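Local coordinates for hybrid kinase (Caulobacter vibrioides, PDB 6QRL), which is a c-di-GMP-activated hybrid histidine kinase that probably phosphorylates a histidine using ATP, represented here by its c-di-GMP-binding pseudo-receiver domain, at residues R24-A29 with A104-Q109; V51-A56 with G95-P100. One frame throughout, in Å; residues are numbered along the deposited sequence.

Contact 1 of 2, residues R24-A29 with A104-Q109. With C2E (9,9'-[(2R,3R,3aS,5S,7aR,9R,10R,10aS,12S,14aR)-3,5,10,12-tetrahydroxy-5,12-dioxidooctahydro-2H,7H-difuro[3,2-d:3',2'-j][1,3,7,9,2,8]tetraoxadiphosphacyclododecine-2,9-diyl]bis(2-amino-1,9-dihydro-6H-purin-6-one)), chain C.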
ATOM      1  N   ARG A  24       5.906   5.445  11.075  1.00 35.15           N
ATOM      2  CA  ARG A  24       6.181   5.135  12.508  1.00 37.68           C
ATOM      3  C   ARG A  24       5.540   3.787  12.895  1.00 36.41           C
ATOM      4  O   ARG A  24       6.200   3.035  13.622  1.00 34.90           O
ATOM      5  CB  ARG A  24       5.759   6.306  13.402  1.00 41.43           C
ATOM      6  CG  ARG A  24       6.628   7.549  13.223  1.00 45.99           C
ATOM      7  CD  ARG A  24       6.316   8.637  14.254  1.00 52.63           C
ATOM      8  NE  ARG A  24       6.018   9.965  13.712  1.00 56.20           N
ATOM      9  CZ  ARG A  24       6.836  11.027  13.731  1.00 62.65           C
ATOM     10  NH1 ARG A  24       8.061  10.947  14.233  1.00 65.38           N
ATOM     11  NH2 ARG A  24       6.417  12.181  13.229  1.00 63.75           N
ATOM     12  N   GLN A  25       4.329   3.469  12.400  1.00 36.90           N
ATOM     13  CA  GLN A  25       3.642   2.175  12.676  1.00 35.69           C
ATOM     14  C   GLN A  25       4.420   1.032  12.030  1.00 35.51           C
ATOM     15  O   GLN A  25       4.598   0.013  12.716  1.00 35.30           O
ATOM     16  CB  GLN A  25       2.202   2.154  12.174  1.00 35.69           C
ATOM     17  CG  GLN A  25       1.301   3.027  13.026  1.00 38.11           C
ATOM     18  CD  GLN A  25      -0.090   3.003  12.472  1.00 38.48           C
ATOM     19  OE1 GLN A  25      -0.263   3.106  11.260  1.00 39.44           O
ATOM     20  NE2 GLN A  25      -1.070   2.796  13.346  1.00 41.07           N
ATOM     21  N   ILE A  26       4.914   1.214  10.795  1.00 34.32           N
ATOM     22  CA  ILE A  26       5.682   0.146  10.093  1.00 34.80           C
ATOM     23  C   ILE A  26       6.913  -0.173  10.943  1.00 38.46           C
ATOM     24  O   ILE A  26       7.134  -1.350  11.201  1.00 37.44           O
ATOM     25  CB  ILE A  26       6.046   0.579   8.668  1.00 34.21           C
ATOM     26  CG1 ILE A  26       4.817   0.587   7.758  1.00 34.37           C
ATOM     27  CG2 ILE A  26       7.165  -0.278   8.098  1.00 34.62           C
ATOM     28  CD1 ILE A  26       4.975   1.445   6.527  1.00 34.18           C
ATOM     29  N   GLU A  27       7.665   0.863  11.359  1.00 40.17           N
ATOM     30  CA  GLU A  27       8.963   0.679  12.050  1.00 44.79           C
ATOM     31  C   GLU A  27       8.753   0.121  13.466  1.00 44.05           C
ATOM     32  O   GLU A  27       9.582  -0.699  13.868  1.00 44.41           O
ATOM     33  CB  GLU A  27       9.776   1.968  12.053  1.00 48.62           C
ATOM     34  CG  GLU A  27      10.251   2.367  10.672  1.00 52.93           C
ATOM     35  CD  GLU A  27      11.039   3.665  10.692  1.00 59.18           C
ATOM     36  OE1 GLU A  27      10.661   4.622   9.955  1.00 65.10           O
ATOM     37  OE2 GLU A  27      12.024   3.720  11.464  1.00 67.58           O
ATOM     38  N   ALA A  28       7.704   0.523  14.188  1.00 41.80           N
ATOM     39  CA  ALA A  28       7.403   0.025  15.556  1.00 42.86           C
ATOM     40  C   ALA A  28       7.066  -1.479  15.524  1.00 42.24           C
ATOM     41  O   ALA A  28       7.367  -2.161  16.519  1.00 43.22           O
ATOM     42  CB  ALA A  28       6.289   0.836  16.195  1.00 42.50           C
ATOM     43  N   ALA A  29       6.518  -1.985  14.413  1.00 41.72           N
ATOM     44  CA  ALA A  29       6.238  -3.416  14.158  1.00 42.65           C
ATOM     45  C   ALA A  29       7.485  -4.148  13.626  1.00 44.80           C
ATOM     46  O   ALA A  29       7.377  -5.358  13.360  1.00 46.69           O
ATOM     47  CB  ALA A  29       5.078  -3.538  13.198  1.00 40.98           C
ATOM     48  N   ALA A 104      -2.171  -3.431  14.283  1.00 37.88           N
ATOM     49  CA  ALA A 104      -2.429  -4.883  14.113  1.00 38.99           C
ATOM     50  C   ALA A 104      -3.020  -5.162  12.721  1.00 36.90           C
ATOM     51  O   ALA A 104      -2.693  -6.194  12.133  1.00 34.47           O
ATOM     52  CB  ALA A 104      -3.336  -5.400  15.211  1.00 39.07           C
ATOM     53  N   SER A 105      -3.862  -4.260  12.212  1.00 35.79           N
ATOM     54  CA  SER A 105      -4.529  -4.417  10.900  1.00 34.55           C
ATOM     55  C   SER A 105      -3.494  -4.213   9.800  1.00 34.61           C
ATOM     56  O   SER A 105      -3.502  -4.982   8.817  1.00 32.39           O
ATOM     57  CB  SER A 105      -5.691  -3.489  10.757  1.00 34.99           C
ATOM     58  OG  SER A 105      -6.753  -3.841  11.624  1.00 34.09           O
ATOM     59  N   LEU A 106      -2.645  -3.195   9.957  1.00 34.68           N
ATOM     60  CA  LEU A 106      -1.557  -2.903   8.991  1.00 35.49           C
ATOM     61  C   LEU A 106      -0.678  -4.156   8.868  1.00 34.48           C
ATOM     62  O   LEU A 106      -0.445  -4.620   7.735  1.00 32.55           O
ATOM     63  CB  LEU A 106      -0.762  -1.681   9.464  1.00 37.67           C
ATOM     64  CG  LEU A 106       0.363  -1.235   8.521  1.00 39.17           C
ATOM     65  CD1 LEU A 106       0.674   0.252   8.718  1.00 40.47           C
ATOM     66  CD2 LEU A 106       1.611  -2.083   8.738  1.00 40.45           C
ATOM     67  N   VAL A 107      -0.256  -4.708  10.003  1.00 36.20           N
ATOM     68  CA  VAL A 107       0.605  -5.923  10.051  1.00 37.48           C
ATOM     69  C   VAL A 107      -0.075  -7.086   9.307  1.00 38.38           C
ATOM     70  O   VAL A 107       0.574  -7.713   8.465  1.00 38.47           O
ATOM     71  CB  VAL A 107       0.932  -6.282  11.515  1.00 39.23           C
ATOM     72  CG1 VAL A 107       1.552  -7.660  11.632  1.00 41.53           C
ATOM     73  CG2 VAL A 107       1.835  -5.215  12.139  1.00 39.48           C
ATOM     74  N   ALA A 108      -1.333  -7.398   9.611  1.00 38.22           N
ATOM     75  CA  ALA A 108      -2.069  -8.512   8.978  1.00 38.40           C
ATOM     76  C   ALA A 108      -2.139  -8.282   7.462  1.00 37.08           C
ATOM     77  O   ALA A 108      -1.833  -9.223   6.744  1.00 37.15           O
ATOM     78  CB  ALA A 108      -3.441  -8.662   9.593  1.00 38.65           C
ATOM     79  N   GLN A 109      -2.469  -7.077   6.963  1.00 36.47           N
ATOM     80  CA  GLN A 109      -2.643  -6.886   5.494  1.00 35.61           C
ATOM     81  C   GLN A 109      -1.282  -6.911   4.771  1.00 36.45           C
ATOM     82  O   GLN A 109      -1.235  -7.364   3.623  1.00 36.42           O
ATOM     83  CB  GLN A 109      -3.428  -5.620   5.192  1.00 35.98           C
ATOM     84  CG  GLN A 109      -4.898  -5.723   5.587  1.00 35.79           C
ATOM     85  CD  GLN A 109      -5.615  -6.877   4.931  1.00 37.08           C
ATOM     86  OE1 GLN A 109      -5.506  -7.075   3.718  1.00 39.51           O
ATOM     87  NE2 GLN A 109      -6.347  -7.647   5.733  1.00 35.73           N
TER
HETATM   88  P1  C2E C 401     -14.440  -4.490   8.499  1.00 45.60           P
HETATM   89  O2P C2E C 401     -13.564  -3.499   7.767  1.00 42.35           O
HETATM   90  O1P C2E C 401     -15.794  -4.829   7.952  1.00 46.55           O
HETATM   91  O5' C2E C 401     -13.618  -5.866   8.476  1.00 46.13           O
HETATM   92  C5' C2E C 401     -14.290  -7.065   8.865  1.00 48.76           C
HETATM   93  C4' C2E C 401     -13.304  -8.188   8.744  1.00 49.19           C
HETATM   94  O4' C2E C 401     -12.986  -8.403   7.356  1.00 49.60           O
HETATM   95  C3' C2E C 401     -11.955  -7.923   9.393  1.00 50.63           C
HETATM   96  O3' C2E C 401     -12.119  -8.212  10.792  1.00 51.01           O
HETATM   97  C2' C2E C 401     -11.017  -8.865   8.604  1.00 50.82           C
HETATM   98  O2' C2E C 401     -10.739 -10.053   9.315  1.00 51.47           O
HETATM   99  C1' C2E C 401     -11.781  -9.135   7.301  1.00 51.24           C
HETATM  100  N9  C2E C 401     -11.119  -8.710   6.068  1.00 51.45           N
HETATM  101  C8  C2E C 401     -11.230  -9.336   4.850  1.00 50.17           C
HETATM  102  N7  C2E C 401     -10.601  -8.703   3.888  1.00 49.44           N
HETATM  103  C5  C2E C 401     -10.061  -7.581   4.501  1.00 45.29           C
HETATM  104  C6  C2E C 401      -9.281  -6.534   3.958  1.00 42.72           C
HETATM  105  O6  C2E C 401      -8.935  -6.360   2.788  1.00 41.11           O
HETATM  106  N1  C2E C 401      -8.950  -5.584   4.924  1.00 42.09           N
HETATM  107  C2  C2E C 401      -9.302  -5.638   6.251  1.00 42.64           C
HETATM  108  N2  C2E C 401      -8.886  -4.620   7.021  1.00 42.44           N
HETATM  109  N3  C2E C 401     -10.037  -6.625   6.771  1.00 45.19           N
HETATM  110  C4  C2E C 401     -10.379  -7.562   5.845  1.00 47.55           C
HETATM  111  P11 C2E C 401     -11.269  -7.305  11.806  1.00 47.66           P
HETATM  112  O21 C2E C 401      -9.895  -7.220  11.212  1.00 48.11           O
HETATM  113  O11 C2E C 401     -11.444  -7.865  13.188  1.00 50.94           O
HETATM  114  O5A C2E C 401     -11.990  -5.874  11.784  1.00 45.68           O
HETATM  115  C5A C2E C 401     -13.255  -5.650  12.475  1.00 45.60           C
HETATM  116  C4A C2E C 401     -13.681  -4.217  12.267  1.00 44.32           C
HETATM  117  O4A C2E C 401     -12.829  -3.343  13.046  1.00 43.63           O
HETATM  118  C3A C2E C 401     -13.561  -3.680  10.844  1.00 42.98           C
HETATM  119  O3A C2E C 401     -14.678  -4.126  10.059  1.00 46.44           O
HETATM  120  C2A C2E C 401     -13.503  -2.176  11.095  1.00 42.60           C
HETATM  121  O2A C2E C 401     -14.705  -1.508  11.388  1.00 47.39           O
HETATM  122  C1A C2E C 401     -12.651  -2.113  12.363  1.00 42.47           C
HETATM  123  N91 C2E C 401     -11.247  -1.952  12.034  1.00 37.04           N
HETATM  124  C81 C2E C 401     -10.395  -2.976  11.706  1.00 36.15           C
HETATM  125  N71 C2E C 401      -9.191  -2.566  11.383  1.00 35.73           N
HETATM  126  C51 C2E C 401      -9.269  -1.185  11.500  1.00 35.41           C
HETATM  127  C61 C2E C 401      -8.266  -0.214  11.287  1.00 35.99           C
HETATM  128  O61 C2E C 401      -7.114  -0.393  10.869  1.00 36.49           O
HETATM  129  N11 C2E C 401      -8.754   1.072  11.538  1.00 36.74           N
HETATM  130  C21 C2E C 401     -10.030   1.379  11.950  1.00 35.67           C
HETATM  131  N21 C2E C 401     -10.275   2.683  12.158  1.00 35.57           N
HETATM  132  N31 C2E C 401     -10.986   0.471  12.126  1.00 34.90           N
HETATM  133  C41 C2E C 401     -10.533  -0.787  11.903  1.00 36.18           C
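The first and last helices of the receiver-like fold, 16-28 and 103-111, lie against each other where Leu106 and Val107 of the last helix meet Gln25 and Ile26 in the last turns of the first, and Ala29 just beyond its end. Leu106 sits in the middle: CG is anti to the backbone N (chi1 -178°), which carries the branch towards helix 16-28. Its CD1 comes within 3.9 Å of Gln25 OE1 and 4.3 Å of Ile26 CG1, so one methyl serves both neighbours. Gln25 reaches in with an extended chain that crosses the leucine obliquely, and its amide is anchored elsewhere, NE2 donating to Leu101 O; it also touches a further c-di-GMP. Next along the last helix, Val107 CG2 touches Ala29 CB at 3.8 Å. Both helices run on the same face of the parallel five-stranded sheet, as in receiver domains, and the side of the last helix turned from the first holds the C2E of chain C. There Ser105 OG donates to N71 of one guanine of C2E at 2.8 Å. Gln109 serves the other guanine. A bend at chi2 (-57°) lays its amide flat over one face of that base, with NE2 3.4 Å from C2E N1 and OE1 above O6. Leu4, from the N-terminal segment, packs on Ala29 and Leu106, while Ile26 turns its side chain onto Ala33 of strand 32-36.

Contact 2 of 2, residues V51-A56 with G95-P100. With C2E (9,9'-[(2R,3R,3aS,5S,7aR,9R,10R,10aS,12S,14aR)-3,5,10,12-tetrahydroxy-5,12-dioxidooctahydro-2H,7H-difuro[3,2-d:3',2'-j][1,3,7,9,2,8]tetraoxadiphosphacyclododecine-2,9-diyl]bis(2-amino-1,9-dihydro-6H-purin-6-one)), chain C.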
ATOM      1  N   VAL A  51       5.840  -4.199  -0.031  1.00 35.33           N
ATOM      2  CA  VAL A  51       4.355  -4.073  -0.120  1.00 34.18           C
ATOM      3  C   VAL A  51       4.030  -2.581  -0.172  1.00 32.60           C
ATOM      4  O   VAL A  51       4.623  -1.839   0.638  1.00 33.39           O
ATOM      5  CB  VAL A  51       3.666  -4.762   1.067  1.00 34.38           C
ATOM      6  CG1 VAL A  51       2.170  -4.519   1.074  1.00 34.95           C
ATOM      7  CG2 VAL A  51       3.980  -6.245   1.080  1.00 36.04           C
ATOM      8  N   LEU A  52       3.123  -2.164  -1.048  1.00 32.28           N
ATOM      9  CA  LEU A  52       2.769  -0.737  -1.277  1.00 31.59           C
ATOM     10  C   LEU A  52       1.462  -0.401  -0.558  1.00 31.49           C
ATOM     11  O   LEU A  52       0.436  -1.010  -0.895  1.00 32.42           O
ATOM     12  CB  LEU A  52       2.644  -0.487  -2.781  1.00 33.46           C
ATOM     13  CG  LEU A  52       3.815  -0.972  -3.637  1.00 36.05           C
ATOM     14  CD1 LEU A  52       3.538  -0.755  -5.124  1.00 36.43           C
ATOM     15  CD2 LEU A  52       5.103  -0.267  -3.232  1.00 38.38           C
ATOM     16  N   LEU A  53       1.513   0.460   0.457  1.00 30.02           N
ATOM     17  CA  LEU A  53       0.299   1.038   1.078  1.00 31.16           C
ATOM     18  C   LEU A  53      -0.006   2.313   0.276  1.00 31.01           C
ATOM     19  O   LEU A  53       0.840   3.223   0.246  1.00 29.02           O
ATOM     20  CB  LEU A  53       0.539   1.344   2.555  1.00 33.20           C
ATOM     21  CG  LEU A  53       0.351   0.236   3.584  1.00 38.03           C
ATOM     22  CD1 LEU A  53       0.411  -1.172   3.019  1.00 40.94           C
ATOM     23  CD2 LEU A  53       1.313   0.422   4.739  1.00 38.70           C
ATOM     24  N   ILE A  54      -1.140   2.327  -0.417  1.00 29.18           N
ATOM     25  CA  ILE A  54      -1.518   3.417  -1.354  1.00 29.58           C
ATOM     26  C   ILE A  54      -2.762   4.099  -0.806  1.00 29.82           C
ATOM     27  O   ILE A  54      -3.809   3.443  -0.771  1.00 29.22           O
ATOM     28  CB  ILE A  54      -1.717   2.873  -2.772  1.00 30.35           C
ATOM     29  CG1 ILE A  54      -0.428   2.220  -3.282  1.00 32.64           C
ATOM     30  CG2 ILE A  54      -2.181   3.971  -3.720  1.00 29.80           C
ATOM     31  CD1 ILE A  54      -0.564   1.569  -4.655  1.00 32.74           C
ATOM     32  N   ASP A  55      -2.631   5.372  -0.442  1.00 29.03           N
ATOM     33  CA  ASP A  55      -3.719   6.250   0.056  1.00 30.31           C
ATOM     34  C   ASP A  55      -4.744   6.483  -1.058  1.00 30.00           C
ATOM     35  O   ASP A  55      -4.351   6.969  -2.108  1.00 29.11           O
ATOM     36  CB  ASP A  55      -3.122   7.557   0.587  1.00 29.66           C
ATOM     37  CG  ASP A  55      -4.054   8.376   1.467  1.00 31.81           C
ATOM     38  OD1 ASP A  55      -5.281   8.116   1.416  1.00 30.95           O
ATOM     39  OD2 ASP A  55      -3.549   9.314   2.177  1.00 33.07           O
ATOM     40  N   ALA A  56      -6.023   6.148  -0.836  1.00 29.99           N
ATOM     41  CA  ALA A  56      -7.119   6.435  -1.797  1.00 31.12           C
ATOM     42  C   ALA A  56      -7.240   7.942  -2.068  1.00 30.86           C
ATOM     43  O   ALA A  56      -7.897   8.315  -3.059  1.00 31.66           O
ATOM     44  CB  ALA A  56      -8.444   5.890  -1.325  1.00 31.30           C
ATOM     45  N   GLY A  95      -6.058  -5.931  -0.600  1.00 32.63           N
ATOM     46  CA  GLY A  95      -6.920  -5.641   0.555  1.00 32.57           C
ATOM     47  C   GLY A  95      -6.950  -4.145   0.824  1.00 31.10           C
ATOM     48  O   GLY A  95      -6.412  -3.348   0.024  1.00 30.05           O
ATOM     49  N   TYR A  96      -7.609  -3.782   1.901  1.00 31.03           N
ATOM     50  CA  TYR A  96      -7.817  -2.378   2.313  1.00 31.29           C
ATOM     51  C   TYR A  96      -7.490  -2.268   3.805  1.00 31.51           C
ATOM     52  O   TYR A  96      -7.493  -3.287   4.532  1.00 30.49           O
ATOM     53  CB  TYR A  96      -9.249  -1.940   2.020  1.00 32.67           C
ATOM     54  CG  TYR A  96     -10.290  -2.609   2.875  1.00 34.92           C
ATOM     55  CD1 TYR A  96     -10.931  -3.761   2.451  1.00 36.19           C
ATOM     56  CD2 TYR A  96     -10.609  -2.095   4.129  1.00 37.29           C
ATOM     57  CE1 TYR A  96     -11.854  -4.407   3.262  1.00 38.86           C
ATOM     58  CE2 TYR A  96     -11.549  -2.706   4.936  1.00 37.98           C
ATOM     59  CZ  TYR A  96     -12.189  -3.854   4.496  1.00 40.25           C
ATOM     60  OH  TYR A  96     -13.096  -4.451   5.313  1.00 39.40           O
ATOM     61  N   LEU A  97      -7.212  -1.045   4.227  1.00 29.53           N
ATOM     62  CA  LEU A  97      -7.069  -0.614   5.628  1.00 31.20           C
ATOM     63  C   LEU A  97      -7.946   0.621   5.789  1.00 32.50           C
ATOM     64  O   LEU A  97      -7.949   1.458   4.853  1.00 32.26           O
ATOM     65  CB  LEU A  97      -5.594  -0.293   5.870  1.00 31.32           C
ATOM     66  CG  LEU A  97      -4.683  -1.510   5.932  1.00 32.67           C
ATOM     67  CD1 LEU A  97      -3.215  -1.114   5.916  1.00 33.23           C
ATOM     68  CD2 LEU A  97      -5.025  -2.325   7.165  1.00 33.97           C
ATOM     69  N   ILE A  98      -8.636   0.734   6.916  1.00 34.52           N
ATOM     70  CA  ILE A  98      -9.521   1.880   7.253  1.00 36.02           C
ATOM     71  C   ILE A  98      -8.698   2.891   8.051  1.00 38.93           C
ATOM     72  O   ILE A  98      -8.067   2.494   9.040  1.00 37.49           O
ATOM     73  CB  ILE A  98     -10.758   1.398   8.035  1.00 39.87           C
ATOM     74  CG1 ILE A  98     -11.587   0.379   7.245  1.00 41.12           C
ATOM     75  CG2 ILE A  98     -11.590   2.587   8.498  1.00 39.86           C
ATOM     76  CD1 ILE A  98     -12.180   0.930   5.950  1.00 42.99           C
ATOM     77  N   LYS A  99      -8.700   4.150   7.600  1.00 39.84           N
ATOM     78  CA  LYS A  99      -8.098   5.331   8.267  1.00 40.62           C
ATOM     79  C   LYS A  99      -9.043   5.782   9.374  1.00 42.40           C
ATOM     80  O   LYS A  99     -10.230   5.930   9.125  1.00 44.33           O
ATOM     81  CB  LYS A  99      -7.856   6.452   7.253  1.00 41.09           C
ATOM     82  CG  LYS A  99      -6.673   6.229   6.328  1.00 41.09           C
ATOM     83  CD  LYS A  99      -6.485   7.339   5.270  1.00 42.52           C
ATOM     84  CE  LYS A  99      -7.573   7.385   4.210  1.00 42.61           C
ATOM     85  NZ  LYS A  99      -7.372   8.565   3.332  1.00 43.28           N
ATOM     86  N   PRO A 100      -8.586   5.979  10.635  1.00 43.45           N
ATOM     87  CA  PRO A 100      -7.163   5.925  10.992  1.00 41.52           C
ATOM     88  C   PRO A 100      -6.687   4.477  11.224  1.00 37.78           C
ATOM     89  O   PRO A 100      -7.436   3.751  11.836  1.00 36.97           O
ATOM     90  CB  PRO A 100      -7.139   6.706  12.331  1.00 45.15           C
ATOM     91  CG  PRO A 100      -8.505   6.400  12.973  1.00 45.86           C
ATOM     92  CD  PRO A 100      -9.465   6.165  11.815  1.00 45.29           C
TER
HETATM   93  P1  C2E C 401     -14.440  -4.490   8.499  1.00 45.60           P
HETATM   94  O2P C2E C 401     -13.564  -3.499   7.767  1.00 42.35           O
HETATM   95  O1P C2E C 401     -15.794  -4.829   7.952  1.00 46.55           O
HETATM   96  O5' C2E C 401     -13.618  -5.866   8.476  1.00 46.13           O
HETATM   97  C5' C2E C 401     -14.290  -7.065   8.865  1.00 48.76           C
HETATM   98  C4' C2E C 401     -13.304  -8.188   8.744  1.00 49.19           C
HETATM   99  O4' C2E C 401     -12.986  -8.403   7.356  1.00 49.60           O
HETATM  100  C3' C2E C 401     -11.955  -7.923   9.393  1.00 50.63           C
HETATM  101  O3' C2E C 401     -12.119  -8.212  10.792  1.00 51.01           O
HETATM  102  C2' C2E C 401     -11.017  -8.865   8.604  1.00 50.82           C
HETATM  103  O2' C2E C 401     -10.739 -10.053   9.315  1.00 51.47           O
HETATM  104  C1' C2E C 401     -11.781  -9.135   7.301  1.00 51.24           C
HETATM  105  N9  C2E C 401     -11.119  -8.710   6.068  1.00 51.45           N
HETATM  106  C8  C2E C 401     -11.230  -9.336   4.850  1.00 50.17           C
HETATM  107  N7  C2E C 401     -10.601  -8.703   3.888  1.00 49.44           N
HETATM  108  C5  C2E C 401     -10.061  -7.581   4.501  1.00 45.29           C
HETATM  109  C6  C2E C 401      -9.281  -6.534   3.958  1.00 42.72           C
HETATM  110  O6  C2E C 401      -8.935  -6.360   2.788  1.00 41.11           O
HETATM  111  N1  C2E C 401      -8.950  -5.584   4.924  1.00 42.09           N
HETATM  112  C2  C2E C 401      -9.302  -5.638   6.251  1.00 42.64           C
HETATM  113  N2  C2E C 401      -8.886  -4.620   7.021  1.00 42.44           N
HETATM  114  N3  C2E C 401     -10.037  -6.625   6.771  1.00 45.19           N
HETATM  115  C4  C2E C 401     -10.379  -7.562   5.845  1.00 47.55           C
HETATM  116  P11 C2E C 401     -11.269  -7.305  11.806  1.00 47.66           P
HETATM  117  O21 C2E C 401      -9.895  -7.220  11.212  1.00 48.11           O
HETATM  118  O11 C2E C 401     -11.444  -7.865  13.188  1.00 50.94           O
HETATM  119  O5A C2E C 401     -11.990  -5.874  11.784  1.00 45.68           O
HETATM  120  C5A C2E C 401     -13.255  -5.650  12.475  1.00 45.60           C
HETATM  121  C4A C2E C 401     -13.681  -4.217  12.267  1.00 44.32           C
HETATM  122  O4A C2E C 401     -12.829  -3.343  13.046  1.00 43.63           O
HETATM  123  C3A C2E C 401     -13.561  -3.680  10.844  1.00 42.98           C
HETATM  124  O3A C2E C 401     -14.678  -4.126  10.059  1.00 46.44           O
HETATM  125  C2A C2E C 401     -13.503  -2.176  11.095  1.00 42.60           C
HETATM  126  O2A C2E C 401     -14.705  -1.508  11.388  1.00 47.39           O
HETATM  127  C1A C2E C 401     -12.651  -2.113  12.363  1.00 42.47           C
HETATM  128  N91 C2E C 401     -11.247  -1.952  12.034  1.00 37.04           N
HETATM  129  C81 C2E C 401     -10.395  -2.976  11.706  1.00 36.15           C
HETATM  130  N71 C2E C 401      -9.191  -2.566  11.383  1.00 35.73           N
HETATM  131  C51 C2E C 401      -9.269  -1.185  11.500  1.00 35.41           C
HETATM  132  C61 C2E C 401      -8.266  -0.214  11.287  1.00 35.99           C
HETATM  133  O61 C2E C 401      -7.114  -0.393  10.869  1.00 36.49           O
HETATM  134  N11 C2E C 401      -8.754   1.072  11.538  1.00 36.74           N
HETATM  135  C21 C2E C 401     -10.030   1.379  11.950  1.00 35.67           C
HETATM  136  N21 C2E C 401     -10.275   2.683  12.158  1.00 35.57           N
HETATM  137  N31 C2E C 401     -10.986   0.471  12.126  1.00 34.90           N
HETATM  138  C41 C2E C 401     -10.533  -0.787  11.903  1.00 36.18           C
HETATM  139  O   HOH W   1      -5.158  10.867   3.505  1.00 38.72           O
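Lys99 swings across to Asp55, the two side chains crossing at about a right angle at the C-terminal ends of the strands of the receiver fold's parallel sheet. Strand 73-77 runs between their strands, so no backbone bonds join them. A bend at chi3 (-68°) turns Lys99 NZ onto Asp55 OD1, a 2.9 Å salt bridge that meets the syn side of the carboxylate, 20° out of its plane. Asp55, the predicted phosphorylation site though unmodified here, is also held by Ser13 OG at OD2 and Ala57 N at OD1. Two residues earlier on each strand, Leu53 CG meets Leu97 CD1 at 4.5 Å in the hydrophobic layer. Residues alternating with Leu97 and Lys99 turn to c-di-GMP. Tyr96 lays its ring face over a guanine, N1 above the ring centre, and its OH donates to phosphate O2P, 2.7 Å away. Its backbone reads the same base: Tyr96 N donates to O6, and C2E N1 gives Tyr96 O a nearly straight bond (165°). A cis peptide leads into Pro100, whose O accepts from N11 and N21 of the second guanine. One water closes the salt bridge into a ring, donating to Asp55 OD2 at 2.6 Å and accepting from Lys99 NZ at 3.2 Å.

From the N terminus, the chain lays down strand 8-12 and then helix 16-28, whose end is the first half of contact 1. It goes on through the edge strand 32-36 to the central strand 51-55, where contact 2 begins, and strand 73-77 follows. Strand 95-98, at the other edge of the sheet, closes contact 2; helix 103-111 then closes the longer loop of contact 1, so the smaller loop lies wholly within the larger. One ties first helix to last, the other joins strands across a neighbour. They touch directly, Ser105 and Gln109 packing on Leu97, and share one c-di-GMP: Gln109 and Tyr96 hold opposite faces of one guanine.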